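Local coordinates for protein 2-hydroxyisocaproyl-CoA dehydratase activator (Clostridium difficile, PDB 4EHU) that activates (R)-2-hydroxyisocaproyl-CoA dehydratase in leucine fermentation, handing it one electron from a dimer-bridging [4Fe-4S] cluster as ATP is hydrolysed, at residues 54-66 against 248-260. Numbering follows the deposited sequence.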
ATOM      1  N   ARG A  54     -25.736  26.138  18.749  1.00 58.09           N
ATOM      2  CA  ARG A  54     -26.308  24.802  18.696  1.00 57.93           C
ATOM      3  C   ARG A  54     -27.826  24.864  18.771  1.00 56.38           C
ATOM      4  O   ARG A  54     -28.516  24.182  18.025  1.00 45.07           O
ATOM      5  CB  ARG A  54     -25.766  23.934  19.837  1.00 72.22           C
ATOM      6  CG  ARG A  54     -26.343  22.523  19.872  1.00 75.79           C
ATOM      7  CD  ARG A  54     -26.129  21.806  18.546  1.00 73.48           C
ATOM      8  NE  ARG A  54     -26.515  20.396  18.585  1.00 63.42           N
ATOM      9  CZ  ARG A  54     -27.718  19.935  18.251  1.00 56.45           C
ATOM     10  NH1 ARG A  54     -28.677  20.772  17.861  1.00 47.49           N
ATOM     11  NH2 ARG A  54     -27.964  18.632  18.316  1.00 49.66           N
ATOM     12  N   GLU A  55     -28.352  25.688  19.672  1.00 54.40           N
ATOM     13  CA  GLU A  55     -29.788  25.695  19.918  1.00 59.65           C
ATOM     14  C   GLU A  55     -30.593  26.139  18.696  1.00 47.50           C
ATOM     15  O   GLU A  55     -31.784  25.853  18.599  1.00 47.90           O
ATOM     16  CB  GLU A  55     -30.131  26.562  21.136  1.00 77.89           C
ATOM     17  CG  GLU A  55     -29.905  28.054  20.944  1.00 93.92           C
ATOM     18  CD  GLU A  55     -28.659  28.562  21.650  1.00110.71           C
ATOM     19  OE1 GLU A  55     -27.692  27.786  21.803  1.00112.77           O
ATOM     20  OE2 GLU A  55     -28.653  29.742  22.058  1.00117.23           O
ATOM     21  N   ASP A  56     -29.944  26.821  17.758  1.00 55.98           N
ATOM     22  CA  ASP A  56     -30.611  27.265  16.535  1.00 57.75           C
ATOM     23  C   ASP A  56     -30.714  26.170  15.468  1.00 42.96           C
ATOM     24  O   ASP A  56     -31.437  26.326  14.488  1.00 40.92           O
ATOM     25  CB  ASP A  56     -29.881  28.470  15.943  1.00 69.38           C
ATOM     26  CG  ASP A  56     -29.876  29.658  16.873  1.00 78.82           C
ATOM     27  OD1 ASP A  56     -30.919  30.337  16.976  1.00 84.95           O
ATOM     28  OD2 ASP A  56     -28.828  29.912  17.497  1.00 70.74           O
ATOM     29  N   ILE A  57     -29.982  25.080  15.642  1.00 38.46           N
ATOM     30  CA  ILE A  57     -29.987  23.991  14.654  1.00 34.22           C
ATOM     31  C   ILE A  57     -31.042  22.955  15.056  1.00 36.45           C
ATOM     32  O   ILE A  57     -30.943  22.336  16.115  1.00 42.51           O
ATOM     33  CB  ILE A  57     -28.607  23.313  14.550  1.00 42.75           C
ATOM     34  CG1 ILE A  57     -27.496  24.368  14.526  1.00 40.82           C
ATOM     35  CG2 ILE A  57     -28.530  22.429  13.289  1.00 40.13           C
ATOM     36  CD1 ILE A  57     -27.607  25.350  13.357  1.00 45.25           C
ATOM     37  N   LYS A  58     -32.059  22.780  14.215  1.00 33.97           N
ATOM     38  CA  LYS A  58     -33.195  21.920  14.547  1.00 37.29           C
ATOM     39  C   LYS A  58     -32.841  20.429  14.538  1.00 32.97           C
ATOM     40  O   LYS A  58     -33.269  19.701  15.433  1.00 37.46           O
ATOM     41  CB  LYS A  58     -34.369  22.194  13.604  1.00 36.62           C
ATOM     42  CG  LYS A  58     -35.572  21.296  13.822  1.00 51.72           C
ATOM     43  CD  LYS A  58     -36.763  22.086  14.346  1.00 73.10           C
ATOM     44  CE  LYS A  58     -37.960  21.189  14.643  1.00 81.38           C
ATOM     45  NZ  LYS A  58     -38.575  20.613  13.410  1.00 76.68           N
ATOM     46  N   LYS A  59     -32.081  19.987  13.522  1.00 29.44           N
ATOM     47  CA  LYS A  59     -31.570  18.618  13.443  1.00 29.77           C
ATOM     48  C   LYS A  59     -30.127  18.609  12.941  1.00 28.77           C
ATOM     49  O   LYS A  59     -29.735  19.439  12.107  1.00 31.04           O
ATOM     50  CB  LYS A  59     -32.405  17.755  12.489  1.00 29.64           C
ATOM     51  CG  LYS A  59     -33.869  17.589  12.896  1.00 36.13           C
ATOM     52  CD  LYS A  59     -34.042  16.671  14.089  1.00 37.04           C
ATOM     53  CE  LYS A  59     -35.522  16.394  14.337  1.00 46.70           C
ATOM     54  NZ  LYS A  59     -35.779  15.511  15.514  1.00 46.95           N
ATOM     55  N   VAL A  60     -29.358  17.665  13.462  1.00 26.97           N
ATOM     56  CA  VAL A  60     -27.980  17.447  13.062  1.00 29.91           C
ATOM     57  C   VAL A  60     -27.817  16.000  12.638  1.00 32.91           C
ATOM     58  O   VAL A  60     -28.242  15.098  13.348  1.00 31.00           O
ATOM     59  CB  VAL A  60     -27.011  17.705  14.237  1.00 39.53           C
ATOM     60  CG1 VAL A  60     -25.567  17.432  13.809  1.00 50.99           C
ATOM     61  CG2 VAL A  60     -27.170  19.129  14.756  1.00 41.84           C
ATOM     62  N   VAL A  61     -27.206  15.774  11.479  1.00 26.92           N
ATOM     63  CA  VAL A  61     -26.857  14.413  11.063  1.00 25.30           C
ATOM     64  C   VAL A  61     -25.354  14.324  10.857  1.00 25.27           C
ATOM     65  O   VAL A  61     -24.742  15.232  10.298  1.00 24.93           O
ATOM     66  CB  VAL A  61     -27.583  13.998   9.765  1.00 24.77           C
ATOM     67  CG1 VAL A  61     -26.969  12.715   9.177  1.00 29.44           C
ATOM     68  CG2 VAL A  61     -29.086  13.833  10.018  1.00 26.29           C
ATOM     69  N   VAL A  62     -24.762  13.222  11.311  1.00 25.49           N
ATOM     70  CA  VAL A  62     -23.337  12.994  11.111  1.00 25.53           C
ATOM     71  C   VAL A  62     -23.117  11.755  10.256  1.00 24.92           C
ATOM     72  O   VAL A  62     -23.854  10.774  10.346  1.00 27.20           O
ATOM     73  CB  VAL A  62     -22.599  12.854  12.461  1.00 26.18           C
ATOM     74  CG1 VAL A  62     -23.071  11.611  13.202  1.00 29.72           C
ATOM     75  CG2 VAL A  62     -21.097  12.812  12.248  1.00 33.40           C
ATOM     76  N   THR A  63     -22.094  11.825   9.422  1.00 26.10           N
ATOM     77  CA  THR A  63     -21.760  10.737   8.514  1.00 26.03           C
ATOM     78  C   THR A  63     -20.249  10.572   8.493  1.00 25.52           C
ATOM     79  O   THR A  63     -19.535  11.304   9.169  1.00 23.22           O
ATOM     80  CB  THR A  63     -22.314  11.023   7.100  1.00 22.19           C
ATOM     81  OG1 THR A  63     -22.201   9.856   6.268  1.00 21.22           O
ATOM     82  CG2 THR A  63     -21.588  12.181   6.448  1.00 24.87           C
ATOM     83  N   GLY A  64     -19.775   9.592   7.738  1.00 22.39           N
ATOM     84  CA  GLY A  64     -18.347   9.365   7.570  1.00 25.78           C
ATOM     85  C   GLY A  64     -17.820   8.278   8.491  1.00 25.29           C
ATOM     86  O   GLY A  64     -18.539   7.747   9.328  1.00 27.13           O
ATOM     87  N   TYR A  65     -16.547   7.964   8.305  1.00 23.30           N
ATOM     88  CA  TYR A  65     -15.842   6.972   9.086  1.00 23.59           C
ATOM     89  C   TYR A  65     -15.987   7.216  10.578  1.00 31.52           C
ATOM     90  O   TYR A  65     -16.111   6.267  11.348  1.00 30.55           O
ATOM     91  CB  TYR A  65     -14.366   7.012   8.688  1.00 27.68           C
ATOM     92  CG  TYR A  65     -13.503   6.024   9.414  1.00 29.55           C
ATOM     93  CD1 TYR A  65     -13.544   4.680   9.091  1.00 27.58           C
ATOM     94  CD2 TYR A  65     -12.630   6.439  10.406  1.00 46.99           C
ATOM     95  CE1 TYR A  65     -12.728   3.755   9.761  1.00 37.73           C
ATOM     96  CE2 TYR A  65     -11.819   5.540  11.069  1.00 55.34           C
ATOM     97  CZ  TYR A  65     -11.871   4.202  10.743  1.00 55.32           C
ATOM     98  OH  TYR A  65     -11.063   3.316  11.412  1.00 69.65           O
ATOM     99  N   GLY A  66     -15.968   8.479  10.989  1.00 27.03           N
ATOM    100  CA  GLY A  66     -16.044   8.816  12.404  1.00 32.69           C
ATOM    101  C   GLY A  66     -17.438   8.996  12.991  1.00 36.37           C
ATOM    102  O   GLY A  66     -17.576   9.398  14.144  1.00 34.91           O
ATOM    103  N   ALA A 248     -25.848  14.827   4.475  1.00 19.41           N
ATOM    104  CA  ALA A 248     -26.225  14.735   5.892  1.00 22.52           C
ATOM    105  C   ALA A 248     -27.184  15.875   6.288  1.00 25.38           C
ATOM    106  O   ALA A 248     -28.181  15.656   6.991  1.00 22.01           O
ATOM    107  CB  ALA A 248     -24.975  14.741   6.788  1.00 21.75           C
ATOM    108  N   ALA A 249     -26.900  17.092   5.831  1.00 22.60           N
ATOM    109  CA  ALA A 249     -27.743  18.245   6.182  1.00 23.96           C
ATOM    110  C   ALA A 249     -29.148  18.074   5.595  1.00 26.78           C
ATOM    111  O   ALA A 249     -30.131  18.497   6.181  1.00 25.43           O
ATOM    112  CB  ALA A 249     -27.100  19.556   5.696  1.00 22.24           C
ATOM    113  N   LEU A 250     -29.235  17.427   4.440  1.00 22.61           N
ATOM    114  CA  LEU A 250     -30.514  17.198   3.783  1.00 24.30           C
ATOM    115  C   LEU A 250     -31.299  16.103   4.505  1.00 26.71           C
ATOM    116  O   LEU A 250     -32.521  16.210   4.659  1.00 26.21           O
ATOM    117  CB  LEU A 250     -30.294  16.815   2.317  1.00 22.88           C
ATOM    118  CG  LEU A 250     -29.934  17.994   1.421  1.00 19.70           C
ATOM    119  CD1 LEU A 250     -29.242  17.492   0.136  1.00 20.90           C
ATOM    120  CD2 LEU A 250     -31.183  18.791   1.092  1.00 23.58           C
ATOM    121  N   TYR A 251     -30.618  15.054   4.955  1.00 22.46           N
ATOM    122  CA  TYR A 251     -31.293  14.048   5.769  1.00 23.29           C
ATOM    123  C   TYR A 251     -31.725  14.679   7.079  1.00 24.58           C
ATOM    124  O   TYR A 251     -32.732  14.289   7.645  1.00 26.17           O
ATOM    125  CB  TYR A 251     -30.417  12.834   6.054  1.00 24.05           C
ATOM    126  CG  TYR A 251     -30.363  11.892   4.889  1.00 24.48           C
ATOM    127  CD1 TYR A 251     -31.519  11.309   4.394  1.00 25.66           C
ATOM    128  CD2 TYR A 251     -29.157  11.597   4.266  1.00 25.28           C
ATOM    129  CE1 TYR A 251     -31.486  10.478   3.315  1.00 26.37           C
ATOM    130  CE2 TYR A 251     -29.111  10.748   3.212  1.00 24.95           C
ATOM    131  CZ  TYR A 251     -30.274  10.192   2.724  1.00 28.96           C
ATOM    132  OH  TYR A 251     -30.218   9.340   1.642  1.00 27.86           O
ATOM    133  N   ALA A 252     -30.961  15.652   7.558  1.00 23.55           N
ATOM    134  CA  ALA A 252     -31.321  16.340   8.802  1.00 28.09           C
ATOM    135  C   ALA A 252     -32.594  17.150   8.591  1.00 22.87           C
ATOM    136  O   ALA A 252     -33.458  17.214   9.471  1.00 26.77           O
ATOM    137  CB  ALA A 252     -30.172  17.237   9.252  1.00 26.63           C
ATOM    138  N   PHE A 253     -32.693  17.790   7.431  1.00 25.64           N
ATOM    139  CA  PHE A 253     -33.892  18.499   7.035  1.00 27.20           C
ATOM    140  C   PHE A 253     -35.070  17.533   6.956  1.00 26.23           C
ATOM    141  O   PHE A 253     -36.157  17.863   7.434  1.00 29.14           O
ATOM    142  CB  PHE A 253     -33.668  19.209   5.694  1.00 26.07           C
ATOM    143  CG  PHE A 253     -34.914  19.838   5.115  1.00 29.41           C
ATOM    144  CD1 PHE A 253     -35.403  21.044   5.611  1.00 31.34           C
ATOM    145  CD2 PHE A 253     -35.579  19.233   4.062  1.00 35.61           C
ATOM    146  CE1 PHE A 253     -36.529  21.625   5.072  1.00 34.80           C
ATOM    147  CE2 PHE A 253     -36.712  19.809   3.517  1.00 37.37           C
ATOM    148  CZ  PHE A 253     -37.185  21.011   4.019  1.00 36.18           C
ATOM    149  N   ASP A 254     -34.866  16.340   6.392  1.00 28.68           N
ATOM    150  CA  ASP A 254     -35.947  15.354   6.331  1.00 30.30           C
ATOM    151  C   ASP A 254     -36.456  15.071   7.728  1.00 31.80           C
ATOM    152  O   ASP A 254     -37.658  14.973   7.944  1.00 32.62           O
ATOM    153  CB  ASP A 254     -35.488  14.019   5.755  1.00 31.50           C
ATOM    154  CG  ASP A 254     -35.195  14.080   4.272  1.00 39.96           C
ATOM    155  OD1 ASP A 254     -35.536  15.085   3.615  1.00 29.77           O
ATOM    156  OD2 ASP A 254     -34.630  13.092   3.766  1.00 39.45           O
ATOM    157  N   GLU A 255     -35.525  14.874   8.661  1.00 29.14           N
ATOM    158  CA  GLU A 255     -35.879  14.596  10.053  1.00 28.84           C
ATOM    159  C   GLU A 255     -36.690  15.734  10.640  1.00 33.16           C
ATOM    160  O   GLU A 255     -37.670  15.506  11.343  1.00 34.11           O
ATOM    161  CB  GLU A 255     -34.616  14.388  10.888  1.00 30.26           C
ATOM    162  CG  GLU A 255     -33.884  13.113  10.574  1.00 32.93           C
ATOM    163  CD  GLU A 255     -34.695  11.888  10.933  1.00 48.81           C
ATOM    164  OE1 GLU A 255     -35.310  11.862  12.025  1.00 40.31           O
ATOM    165  OE2 GLU A 255     -34.732  10.959  10.111  1.00 36.23           O
ATOM    166  N   ALA A 256     -36.275  16.961  10.368  1.00 32.43           N
ATOM    167  CA  ALA A 256     -36.968  18.132  10.885  1.00 35.59           C
ATOM    168  C   ALA A 256     -38.397  18.203  10.337  1.00 37.44           C
ATOM    169  O   ALA A 256     -39.346  18.464  11.078  1.00 36.37           O
ATOM    170  CB  ALA A 256     -36.185  19.386  10.537  1.00 31.05           C
ATOM    171  N   LYS A 257     -38.557  17.927   9.049  1.00 33.67           N
ATOM    172  CA  LYS A 257     -39.875  17.961   8.423  1.00 32.66           C
ATOM    173  C   LYS A 257     -40.752  16.831   8.937  1.00 37.74           C
ATOM    174  O   LYS A 257     -41.964  16.997   9.070  1.00 40.85           O
ATOM    175  CB  LYS A 257     -39.754  17.863   6.900  1.00 32.85           C
ATOM    176  CG  LYS A 257     -39.009  19.027   6.279  1.00 37.96           C
ATOM    177  CD  LYS A 257     -39.718  20.356   6.541  1.00 59.10           C
ATOM    178  CE  LYS A 257     -40.971  20.521   5.688  1.00 65.86           C
ATOM    179  NZ  LYS A 257     -41.493  21.923   5.736  1.00 64.82           N
ATOM    180  N   GLU A 258     -40.152  15.681   9.224  1.00 36.44           N
ATOM    181  CA  GLU A 258     -40.912  14.576   9.791  1.00 37.08           C
ATOM    182  C   GLU A 258     -41.478  14.969  11.155  1.00 51.94           C
ATOM    183  O   GLU A 258     -42.644  14.706  11.458  1.00 50.20           O
ATOM    184  CB  GLU A 258     -40.034  13.348   9.947  1.00 40.30           C
ATOM    185  CG  GLU A 258     -40.783  12.115  10.402  1.00 62.82           C
ATOM    186  CD  GLU A 258     -39.902  10.891  10.426  1.00 77.09           C
ATOM    187  OE1 GLU A 258     -38.913  10.862   9.663  1.00 82.95           O
ATOM    188  OE2 GLU A 258     -40.190   9.964  11.210  1.00 82.85           O
ATOM    189  N   SER A 259     -40.642  15.594  11.980  1.00 36.91           N
ATOM    190  CA  SER A 259     -41.085  16.096  13.293  1.00 38.26           C
ATOM    191  C   SER A 259     -42.201  17.143  13.222  1.00 41.27           C
ATOM    192  O   SER A 259     -43.104  17.168  14.072  1.00 38.09           O
ATOM    193  CB  SER A 259     -39.900  16.695  14.043  1.00 41.79           C
ATOM    194  OG  SER A 259     -38.973  15.691  14.396  1.00 55.70           O
ATOM    195  N   GLN A 260     -42.122  18.032  12.239  1.00 39.89           N
ATOM    196  CA  GLN A 260     -43.137  19.055  12.072  1.00 40.38           C
ATOM    197  C   GLN A 260     -44.463  18.425  11.649  1.00 49.81           C
ATOM    198  O   GLN A 260     -45.531  18.811  12.130  1.00 44.44           O
ATOM    199  CB  GLN A 260     -42.675  20.105  11.063  1.00 45.45           C
ATOM    200  CG  GLN A 260     -41.464  20.891  11.546  1.00 45.75           C
ATOM    201  CD  GLN A 260     -41.115  22.057  10.644  1.00 56.65           C
ATOM    202  OE1 GLN A 260     -41.189  21.959   9.417  1.00 54.94           O
ATOM    203  NE2 GLN A 260     -40.724  23.170  11.253  1.00 56.22           N
TER
HETATM  204  O   HOH W   1     -34.311  13.040  14.474  1.00 38.69           O
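Val61 and Lys59 of strand 59-63 lie on Ala248 and Ala252 of helix 248-260, the segment axes running roughly antiparallel at 142° and nearing each other to 6.8 Å. Small alanines let the helix settle close: Ala252 CB rests 3.6 Å from Lys59 O, and Ala248 CB touches Val61 O. Val61 straddles one helical turn. Val61 CG1, anti to the backbone N (chi1 167°), meets Ala248 CB at 3.7 Å, while CG2 lies against Ala252 and brushes Tyr251 CB. In the actin-like ATPase fold, this helix packs on one face of the mixed sheet in which 57-63 pairs with strands 2-8 and 75-76, with helix 79-90 next to it at Thr63; Val60 and Val62 point to the other face. Toward the nucleotide end of the strand, Thr63 turns CG2 to Ala248 CB and hydrogen-bonds through OG1 to Ile77 O; its side chain is about 8 Å from the bound ATP analogue. At the far end, Lys59 bends at chi2 (-73°) and lays its methylenes along the helix, Lys59 CG 3.8 Å from Ala256 CB, crossing Glu255 at about a right angle. Lys59 NZ makes a weak hydrogen bond to Ser259 OG (3.4 Å) and donates to a water that in turn donates to Glu255 OE1, bridging the two opposite charges without direct contact. Lys58 packs CG on Ala256 CB, and Lys58 NZ ends 3.3 Å from Ala256 O, beside Gln260 CG.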